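Local coordinates for putative carboxynorspermidine decarboxylase protein (Sinorhizobium meliloti, PDB 3MT1) that probably catalyses the pyridoxal 5'-phosphate-dependent decarboxylation of carboxynorspermidine and carboxyspermidine, yielding norspermidine and spermidine, as a homodimer, at residues Glu62-Arg67 with Val90-Lys95; Asp53-Ser58 with Glu68-Glu73. All coordinates share one frame; numbering follows the deposited sequence.

Contact 1 of 2, residues Glu62-Arg67 with Val90-Lys95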
loop_
_atom_site.group_PDB
_atom_site.type_symbol
_atom_site.label_atom_id
_atom_site.label_comp_id
_atom_site.label_asym_id
_atom_site.label_seq_id
_atom_site.Cartn_x
_atom_site.Cartn_y
_atom_site.Cartn_z
ATOM N N GLU B 62 15.402 -2.069 -7.632
ATOM C CA GLU B 62 15.793 -0.672 -7.565
ATOM C C GLU B 62 17.184 -0.412 -8.149
ATOM O O GLU B 62 17.347 0.524 -8.977
ATOM C CB GLU B 62 15.612 -0.076 -6.169
ATOM C CG GLU B 62 14.148 0.251 -5.883
ATOM C CD GLU B 62 13.859 0.986 -4.511
ATOM O OE1 GLU B 62 14.731 1.051 -3.598
ATOM O OE2 GLU B 62 12.714 1.510 -4.377
ATOM N N VAL B 63 18.158 -1.246 -7.774
ATOM C CA VAL B 63 19.472 -1.149 -8.379
ATOM C C VAL B 63 19.462 -1.333 -9.902
ATOM O O VAL B 63 20.125 -0.592 -10.622
ATOM C CB VAL B 63 20.536 -2.058 -7.709
ATOM C CG1 VAL B 63 20.486 -3.526 -8.232
ATOM C CG2 VAL B 63 21.926 -1.466 -7.961
ATOM N N ARG B 64 18.691 -2.281 -10.399
ATOM C CA ARG B 64 18.529 -2.387 -11.856
ATOM C C ARG B 64 17.890 -1.110 -12.467
ATOM O O ARG B 64 18.365 -0.585 -13.523
ATOM C CB ARG B 64 17.718 -3.628 -12.224
ATOM C CG ARG B 64 17.409 -3.774 -13.682
ATOM C CD ARG B 64 17.043 -5.208 -13.964
ATOM N NE ARG B 64 16.637 -5.415 -15.351
ATOM C CZ ARG B 64 16.106 -6.540 -15.816
ATOM N NH1 ARG B 64 15.880 -7.555 -14.999
ATOM N NH2 ARG B 64 15.754 -6.634 -17.090
ATOM N N LEU B 65 16.859 -0.590 -11.806
ATOM C CA LEU B 65 16.210 0.582 -12.344
ATOM C C LEU B 65 17.207 1.730 -12.418
ATOM O O LEU B 65 17.213 2.433 -13.410
ATOM C CB LEU B 65 14.980 1.002 -11.517
ATOM C CG LEU B 65 14.283 2.291 -11.945
ATOM C CD1 LEU B 65 13.497 2.114 -13.239
ATOM C CD2 LEU B 65 13.371 2.741 -10.901
ATOM N N GLY B 66 18.050 1.905 -11.385
ATOM C CA GLY B 66 18.986 3.024 -11.313
ATOM C C GLY B 66 20.060 2.875 -12.378
ATOM O O GLY B 66 20.396 3.847 -13.052
ATOM N N ARG B 67 20.599 1.656 -12.528
ATOM C CA ARG B 67 21.573 1.381 -13.574
ATOM C C ARG B 67 20.986 1.586 -14.956
ATOM O O ARG B 67 21.553 2.344 -15.733
ATOM C CB ARG B 67 22.220 -0.008 -13.438
ATOM C CG ARG B 67 23.117 -0.454 -14.640
ATOM C CD ARG B 67 24.320 0.474 -14.964
ATOM N NE ARG B 67 25.325 0.456 -13.896
ATOM C CZ ARG B 67 25.854 1.534 -13.299
ATOM N NH1 ARG B 67 25.503 2.774 -13.661
ATOM N NH2 ARG B 67 26.748 1.375 -12.323
ATOM N N VAL B 90 25.445 -7.257 -7.728
ATOM C CA VAL B 90 26.846 -6.873 -7.912
ATOM C C VAL B 90 27.137 -6.373 -9.322
ATOM O O VAL B 90 27.869 -5.409 -9.505
ATOM C CB VAL B 90 27.844 -7.994 -7.499
ATOM C CG1 VAL B 90 29.272 -7.703 -8.046
ATOM C CG2 VAL B 90 27.879 -8.115 -5.975
ATOM N N SER B 91 26.547 -7.005 -10.319
ATOM C CA SER B 91 26.781 -6.582 -11.681
ATOM C C SER B 91 26.148 -5.245 -12.050
ATOM O O SER B 91 26.544 -4.669 -13.018
ATOM C CB SER B 91 26.319 -7.643 -12.658
ATOM O OG SER B 91 24.930 -7.744 -12.585
ATOM N N HIS B 92 25.183 -4.744 -11.292
ATOM C CA HIS B 92 24.590 -3.420 -11.595
ATOM C C HIS B 92 25.256 -2.323 -10.771
ATOM O O HIS B 92 25.278 -1.184 -11.191
ATOM C CB HIS B 92 23.064 -3.346 -11.327
ATOM C CG HIS B 92 22.219 -4.189 -12.239
ATOM N ND1 HIS B 92 22.119 -3.959 -13.592
ATOM C CD2 HIS B 92 21.399 -5.235 -11.979
ATOM C CE1 HIS B 92 21.301 -4.851 -14.132
ATOM N NE2 HIS B 92 20.850 -5.637 -13.173
ATOM N N ALA B 93 25.793 -2.676 -9.607
ATOM C CA ALA B 93 26.245 -1.684 -8.637
ATOM C C ALA B 93 27.715 -1.307 -8.804
ATOM O O ALA B 93 28.524 -2.138 -9.197
ATOM C CB ALA B 93 25.996 -2.192 -7.216
ATOM N N ASP B 94 28.057 -0.060 -8.488
ATOM C CA ASP B 94 29.453 0.372 -8.354
ATOM C C ASP B 94 29.938 0.267 -6.924
ATOM O O ASP B 94 31.105 0.036 -6.660
ATOM C CB ASP B 94 29.577 1.812 -8.812
ATOM C CG ASP B 94 29.314 1.953 -10.285
ATOM O OD1 ASP B 94 29.960 1.215 -11.057
ATOM O OD2 ASP B 94 28.456 2.773 -10.673
ATOM N N LYS B 95 29.023 0.451 -5.998
ATOM C CA LYS B 95 29.299 0.258 -4.609
ATOM C C LYS B 95 28.190 -0.614 -4.064
ATOM O O LYS B 95 27.037 -0.589 -4.563
ATOM C CB LYS B 95 29.401 1.612 -3.900
ATOM C CG LYS B 95 30.667 2.361 -4.346
ATOM C CD LYS B 95 30.953 3.603 -3.528
ATOM C CE LYS B 95 32.142 4.422 -4.043
ATOM N NZ LYS B 95 31.852 4.961 -5.414
#
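A salt bridge runs from helix 60-70 to the loop that follows helix 83-92: R67 NH2 lies 2.8 Å from D94 OD2. The oxygen sits in the guanidinium plane, whereas the nitrogen approaches from above the carboxylate plane, and the two planes are 55° apart. R67 folds back, CG anti to the backbone N and the chain bent at chi2 and chi3, which also brings NE within 3.2 Å of H92 O in a weak, bent hydrogen bond. The third nitrogen, NH1, bonds to K72 O, while D94 OD2 and H92 O have further partners in T74 N and T74 OG1. An alanine at R67 would probably loosen the turn after H92, since the ion pair with D94 and the bond to H92 O would go.

R64 CA stands over the centre of one face of the H92 imidazole, 4.0 Å from the centroid, in a CH-pi contact, and the extended R64 side chain runs alongside; its NE pairs with E68. R67 CG meets the ring edge at ND1. Deeper, both methyls of V63 touch H92 CB, and V63 CG2 also reaches A93 CB at 4.2 Å. Buried V63 and a charged group beside the starts of strands 73-77 and 95-98 thus join helix 60-70 to the end of helix 83-92 and the loop after it, one arginine serving a carboxylate and two carbonyls that probably favour its positive charge.

Contact 2 of 2, residues Asp53-Ser58 with Glu68-Glu73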
loop_
_atom_site.group_PDB
_atom_site.type_symbol
_atom_site.label_atom_id
_atom_site.label_comp_id
_atom_site.label_asym_id
_atom_site.label_seq_id
_atom_site.Cartn_x
_atom_site.Cartn_y
_atom_site.Cartn_z
ATOM N N ASP B 53 24.509 12.593 -9.138
ATOM C CA ASP B 53 25.667 11.711 -9.371
ATOM C C ASP B 53 25.301 10.228 -9.490
ATOM O O ASP B 53 26.199 9.402 -9.683
ATOM C CB ASP B 53 26.729 11.907 -8.275
ATOM C CG ASP B 53 27.330 13.306 -8.291
ATOM O OD1 ASP B 53 28.233 13.553 -9.136
ATOM O OD2 ASP B 53 26.909 14.163 -7.462
ATOM N N GLY B 54 24.010 9.901 -9.388
ATOM C CA GLY B 54 23.553 8.526 -9.334
ATOM C C GLY B 54 22.349 8.259 -8.425
ATOM O O GLY B 54 21.593 9.168 -8.049
ATOM N N THR B 55 22.186 7.006 -8.052
ATOM C CA THR B 55 21.017 6.554 -7.319
ATOM C C THR B 55 21.529 5.656 -6.237
ATOM O O THR B 55 22.609 5.121 -6.354
ATOM C CB THR B 55 20.072 5.667 -8.248
ATOM O OG1 THR B 55 20.769 4.487 -8.718
ATOM C CG2 THR B 55 19.585 6.475 -9.468
ATOM N N THR B 56 20.767 5.496 -5.177
ATOM C CA THR B 56 21.042 4.448 -4.211
ATOM C C THR B 56 19.769 3.582 -4.064
ATOM O O THR B 56 18.689 4.065 -4.243
ATOM C CB THR B 56 21.538 5.030 -2.868
ATOM O OG1 THR B 56 21.994 3.961 -2.033
ATOM C CG2 THR B 56 20.407 5.805 -2.114
ATOM N N SER B 57 19.925 2.314 -3.752
ATOM C CA SER B 57 18.850 1.340 -3.841
ATOM C C SER B 57 18.797 0.436 -2.650
ATOM O O SER B 57 19.811 0.194 -2.034
ATOM C CB SER B 57 19.130 0.401 -5.001
ATOM O OG SER B 57 18.920 1.054 -6.218
ATOM N N SER B 58 17.648 -0.163 -2.386
ATOM C CA SER B 58 17.591 -1.173 -1.346
ATOM C C SER B 58 17.046 -2.508 -1.784
ATOM O O SER B 58 16.619 -3.279 -0.954
ATOM C CB SER B 58 16.813 -0.655 -0.141
ATOM O OG SER B 58 15.676 0.067 -0.568
ATOM N N GLU B 68 19.852 0.955 -15.253
ATOM C CA GLU B 68 19.289 1.010 -16.612
ATOM C C GLU B 68 18.685 2.329 -17.030
ATOM O O GLU B 68 18.740 2.662 -18.189
ATOM C CB GLU B 68 18.292 -0.121 -16.853
ATOM C CG GLU B 68 18.997 -1.486 -16.807
ATOM C CD GLU B 68 18.102 -2.677 -17.089
ATOM O OE1 GLU B 68 16.901 -2.478 -17.392
ATOM O OE2 GLU B 68 18.599 -3.820 -17.002
ATOM N N ARG B 69 18.111 3.099 -16.119
ATOM C CA ARG B 69 17.393 4.300 -16.554
ATOM C C ARG B 69 18.010 5.549 -15.972
ATOM O O ARG B 69 17.671 6.642 -16.374
ATOM C CB ARG B 69 15.918 4.288 -16.086
ATOM C CG ARG B 69 15.028 3.207 -16.562
ATOM C CD ARG B 69 14.878 3.216 -18.030
ATOM N NE ARG B 69 14.006 2.144 -18.444
ATOM C CZ ARG B 69 13.479 2.038 -19.662
ATOM N NH1 ARG B 69 13.738 2.963 -20.597
ATOM N NH2 ARG B 69 12.671 1.007 -19.935
ATOM N N PHE B 70 18.842 5.425 -14.958
ATOM C CA PHE B 70 19.409 6.637 -14.412
ATOM C C PHE B 70 20.852 6.785 -14.810
ATOM O O PHE B 70 21.261 7.867 -15.194
ATOM C CB PHE B 70 19.243 6.722 -12.897
ATOM C CG PHE B 70 19.479 8.112 -12.343
ATOM C CD1 PHE B 70 20.760 8.664 -12.308
ATOM C CD2 PHE B 70 18.421 8.868 -11.871
ATOM C CE1 PHE B 70 20.955 9.940 -11.827
ATOM C CE2 PHE B 70 18.619 10.144 -11.346
ATOM C CZ PHE B 70 19.865 10.676 -11.315
ATOM N N GLY B 71 21.615 5.691 -14.742
ATOM C CA GLY B 71 23.024 5.701 -15.120
ATOM C C GLY B 71 23.895 6.329 -14.054
ATOM O O GLY B 71 23.444 6.524 -12.918
ATOM N N LYS B 72 25.134 6.652 -14.424
ATOM C CA LYS B 72 26.125 7.266 -13.519
ATOM C C LYS B 72 26.459 6.285 -12.370
ATOM O O LYS B 72 26.535 5.085 -12.617
ATOM C CB LYS B 72 25.670 8.652 -13.014
ATOM C CG LYS B 72 25.553 9.772 -14.106
ATOM C CD LYS B 72 25.557 11.173 -13.436
ATOM C CE LYS B 72 25.725 12.323 -14.428
ATOM N NZ LYS B 72 25.769 13.663 -13.732
ATOM N N GLU B 73 26.666 6.762 -11.151
ATOM C CA GLU B 73 27.010 5.868 -10.051
ATOM C C GLU B 73 25.763 5.203 -9.436
ATOM O O GLU B 73 24.768 5.886 -9.109
ATOM C CB GLU B 73 27.764 6.643 -8.955
ATOM C CG GLU B 73 29.147 6.051 -8.652
ATOM C CD GLU B 73 29.856 6.691 -7.474
ATOM O OE1 GLU B 73 30.462 7.783 -7.677
ATOM O OE2 GLU B 73 29.822 6.074 -6.379
HETATM O O HOH W 1 22.251 5.126 -10.799
#
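One face of the F70 ring receives T55 CG2 and, farther along, G54 O. The methyl is 3.8 Å from the F70 centroid and 30° off the normal, displaced toward the root of the ring, so that T55 CG2 approaches F70 CG to 3.3 Å. With F70 CG anti to the backbone N (chi1 -164°), the ring turns back from the helix end to the strand, and its CE1 also touches G54 CA. Beyond these segments F70 packs edge-to-face with F45 and touches L34.

The chain closes a right-handed beta-alpha-beta unit of the eight-stranded barrel, the PLP-binding fold of the class-II decarboxylases: strand 54-57, helix 60-70, strand 73-77. Its parallel strands pair through two backbone hydrogen bonds flanking G54. E73 N meets D53 O in the carbonyl plane, on a lone pair, at 3.1 Å; T55 N meets E73 O nearly along the C=O axis at 3.0 Å. Between them G54 CA comes within 2.9 Å of E73 O in a CA-H...O contact, where a CB would clash.

A water binds T55 OG1 at 2.6 Å and lies in bonding distance of the carbonyls of G71 and E73, linking the strand to the turn. G71 leaves the helix with positive phi (77°). K72 CB rests 3.5 Å from D53 O while its extended chain carries NZ to M52 O; E73 directs its carboxylate to K95.

How the contacts relate
Contacts 1 and 2 lie side by side, their centres about 7 Å apart, and both draw on helix 60-70. Along the chain their segments alternate: 53-58, 62-67, 68-73, then 90-95. Contact 2 ties that helix and the start of strand 73-77 back to strand 54-57, whereas contact 1 joins it outward to the end of helix 83-92 and the approach to strand 95-98. Direct links cross between them: the K95-E73 salt bridge, a probable hydrogen bond from R67 NH1 to K72 O, and packing of V63 on S57. Successive beta-alpha units of the barrel are thereby knitted together, on a flank where both contacts also touch the second subunit of the homodimer.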